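Local atomic coordinates of protein ElaA (Escherichia coli, PDB entry 5Z6N), a protein that probably acts as an N-acetyltransferase of the GNAT family, using acetyl coenzyme A as acetyl donor. Residues 5-9 with 10-14. Sequence-based numbering, arbitrary orientation.
Sequences QDLHH and SELSV
The imidazole of His8 turns its CD2 edge to Ser10: the Ser10 backbone N lies near the ring plane, 3.2 Å from His8 CD2. On the other side of that plane and off it, Ser10 OG sits 3.3 Å from the same His8 CD2. The Ser10 N also sits over one face of the neighbouring His9 ring. His9 carries CG between its backbone N and carbonyl carbon (chi1 70°), which turns this face over the peptide that follows; at the far end of the ring, NE2 is hydrogen-bonded to Gly46 O. The carboxylate of Glu11 reaches back along the strand end. A chi1 of -56° and an outstretched chain bring its OE2 within 3.4 Å of His8 CB, while OE1 lies next to Leu7 CD2. Glu11 OE2 also accepts a weak, bent bond from His8 N (3.5 Å, 141° at the hydrogen).

The backbone turns here through two overlapping type I turns. Glu11 N donates to His8 O at 2.9 Å, and Leu12 N makes a weak bond to His9 O at 3.4 Å. This reversal brings Leu12 back beside the strand, where its CD2 touches Leu7 CD1 at 3.7 Å; the two buried side chains form the apolar side of the turn.

The turn links strand 3-8, an outermost strand of the mixed sheet within this chain of the GNAT domain, to helix 14-31. Leu12 packs on Leu20 of that helix and on His50 of the adjoining antiparallel strand 49-54, whose Arg49 forms a salt bridge with Asp6. Beyond Leu12, Ser13 occupies the N-cap position: its side chain caps a backbone N at the start of helix 14-31, and its OG is also hydrogen-bonded to Ser15 OG.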
loop_
_atom_site.group_PDB
_atom_site.type_symbol
_atom_site.label_atom_id
_atom_site.label_comp_id
_atom_site.label_asym_id
_atom_site.label_seq_id
_atom_site.Cartn_x
_atom_site.Cartn_y
_atom_site.Cartn_z
ATOM N N GLN B 5 0.629 -18.675 7.159
ATOM C CA GLN B 5 0.244 -18.992 5.792
ATOM C C GLN B 5 1.420 -18.705 4.874
ATOM O O GLN B 5 2.001 -17.617 4.925
ATOM C CB GLN B 5 -0.988 -18.187 5.360
ATOM C CG GLN B 5 -2.150 -18.252 6.337
ATOM C CD GLN B 5 -3.412 -17.632 5.769
ATOM O OE1 GLN B 5 -3.385 -16.523 5.251
ATOM N NE2 GLN B 5 -4.523 -18.348 5.861
ATOM N N ASP B 6 1.780 -19.691 4.055
ATOM C CA ASP B 6 2.878 -19.594 3.100
ATOM C C ASP B 6 2.230 -19.498 1.722
ATOM O O ASP B 6 1.983 -20.498 1.052
ATOM C CB ASP B 6 3.835 -20.814 3.238
ATOM C CG ASP B 6 4.846 -20.907 2.105
ATOM O OD1 ASP B 6 5.064 -19.898 1.403
ATOM O OD2 ASP B 6 5.459 -21.984 1.945
ATOM N N LEU B 7 1.964 -18.269 1.299
ATOM C CA LEU B 7 1.136 -18.013 0.128
ATOM C C LEU B 7 2.011 -17.677 -1.070
ATOM O O LEU B 7 2.784 -16.715 -1.025
ATOM C CB LEU B 7 0.170 -16.863 0.405
ATOM C CG LEU B 7 -0.799 -17.015 1.581
ATOM C CD1 LEU B 7 -1.969 -16.087 1.411
ATOM C CD2 LEU B 7 -1.287 -18.448 1.745
ATOM N N HIS B 8 1.889 -18.469 -2.134
ATOM C CA HIS B 8 2.277 -17.964 -3.439
ATOM C C HIS B 8 1.373 -16.787 -3.773
ATOM O O HIS B 8 0.221 -16.723 -3.336
ATOM C CB HIS B 8 2.170 -19.054 -4.509
ATOM C CG HIS B 8 2.662 -18.622 -5.857
ATOM N ND1 HIS B 8 3.940 -18.890 -6.298
ATOM C CD2 HIS B 8 2.059 -17.932 -6.855
ATOM C CE1 HIS B 8 4.103 -18.386 -7.508
ATOM N NE2 HIS B 8 2.976 -17.799 -7.870
ATOM N N HIS B 9 1.904 -15.830 -4.532
ATOM C CA HIS B 9 1.167 -14.591 -4.749
ATOM C C HIS B 9 -0.163 -14.822 -5.457
ATOM O O HIS B 9 -1.071 -13.990 -5.334
ATOM C CB HIS B 9 2.020 -13.600 -5.541
ATOM C CG HIS B 9 2.227 -13.986 -6.972
ATOM N ND1 HIS B 9 1.379 -13.577 -7.977
ATOM C CD2 HIS B 9 3.182 -14.737 -7.567
ATOM C CE1 HIS B 9 1.802 -14.059 -9.131
ATOM N NE2 HIS B 9 2.896 -14.765 -8.910
ATOM N N SER B 10 -0.304 -15.934 -6.184
ATOM C CA SER B 10 -1.558 -16.223 -6.872
ATOM C C SER B 10 -2.671 -16.614 -5.909
ATOM O O SER B 10 -3.849 -16.461 -6.247
ATOM C CB SER B 10 -1.349 -17.336 -7.901
ATOM O OG SER B 10 -1.121 -18.588 -7.275
ATOM N N GLU B 11 -2.326 -17.107 -4.722
ATOM C CA GLU B 11 -3.314 -17.521 -3.733
ATOM C C GLU B 11 -3.834 -16.363 -2.893
ATOM O O GLU B 11 -4.825 -16.538 -2.174
ATOM C CB GLU B 11 -2.710 -18.577 -2.805
ATOM C CG GLU B 11 -2.145 -19.801 -3.512
ATOM C CD GLU B 11 -1.198 -20.593 -2.632
ATOM O OE1 GLU B 11 -1.495 -20.743 -1.431
ATOM O OE2 GLU B 11 -0.164 -21.064 -3.145
ATOM N N LEU B 12 -3.181 -15.203 -2.952
ATOM C CA LEU B 12 -3.593 -14.044 -2.170
ATOM C C LEU B 12 -4.996 -13.611 -2.571
ATOM O O LEU B 12 -5.253 -13.337 -3.747
ATOM C CB LEU B 12 -2.618 -12.889 -2.379
ATOM C CG LEU B 12 -1.199 -12.930 -1.815
ATOM C CD1 LEU B 12 -0.432 -11.741 -2.359
ATOM C CD2 LEU B 12 -1.199 -12.917 -0.290
ATOM N N SER B 13 -5.902 -13.548 -1.599
ATOM C CA SER B 13 -7.191 -12.926 -1.851
ATOM C C SER B 13 -7.052 -11.411 -1.723
ATOM O O SER B 13 -5.988 -10.882 -1.387
ATOM C CB SER B 13 -8.254 -13.460 -0.893
ATOM O OG SER B 13 -8.526 -12.523 0.137
ATOM N N VAL B 14 -8.148 -10.700 -1.990
ATOM C CA VAL B 14 -8.118 -9.242 -1.932
ATOM C C VAL B 14 -7.857 -8.764 -0.505
ATOM O O VAL B 14 -7.077 -7.828 -0.284
ATOM C CB VAL B 14 -9.422 -8.666 -2.512
ATOM C CG1 VAL B 14 -9.741 -7.336 -1.904
ATOM C CG2 VAL B 14 -9.291 -8.513 -4.009
#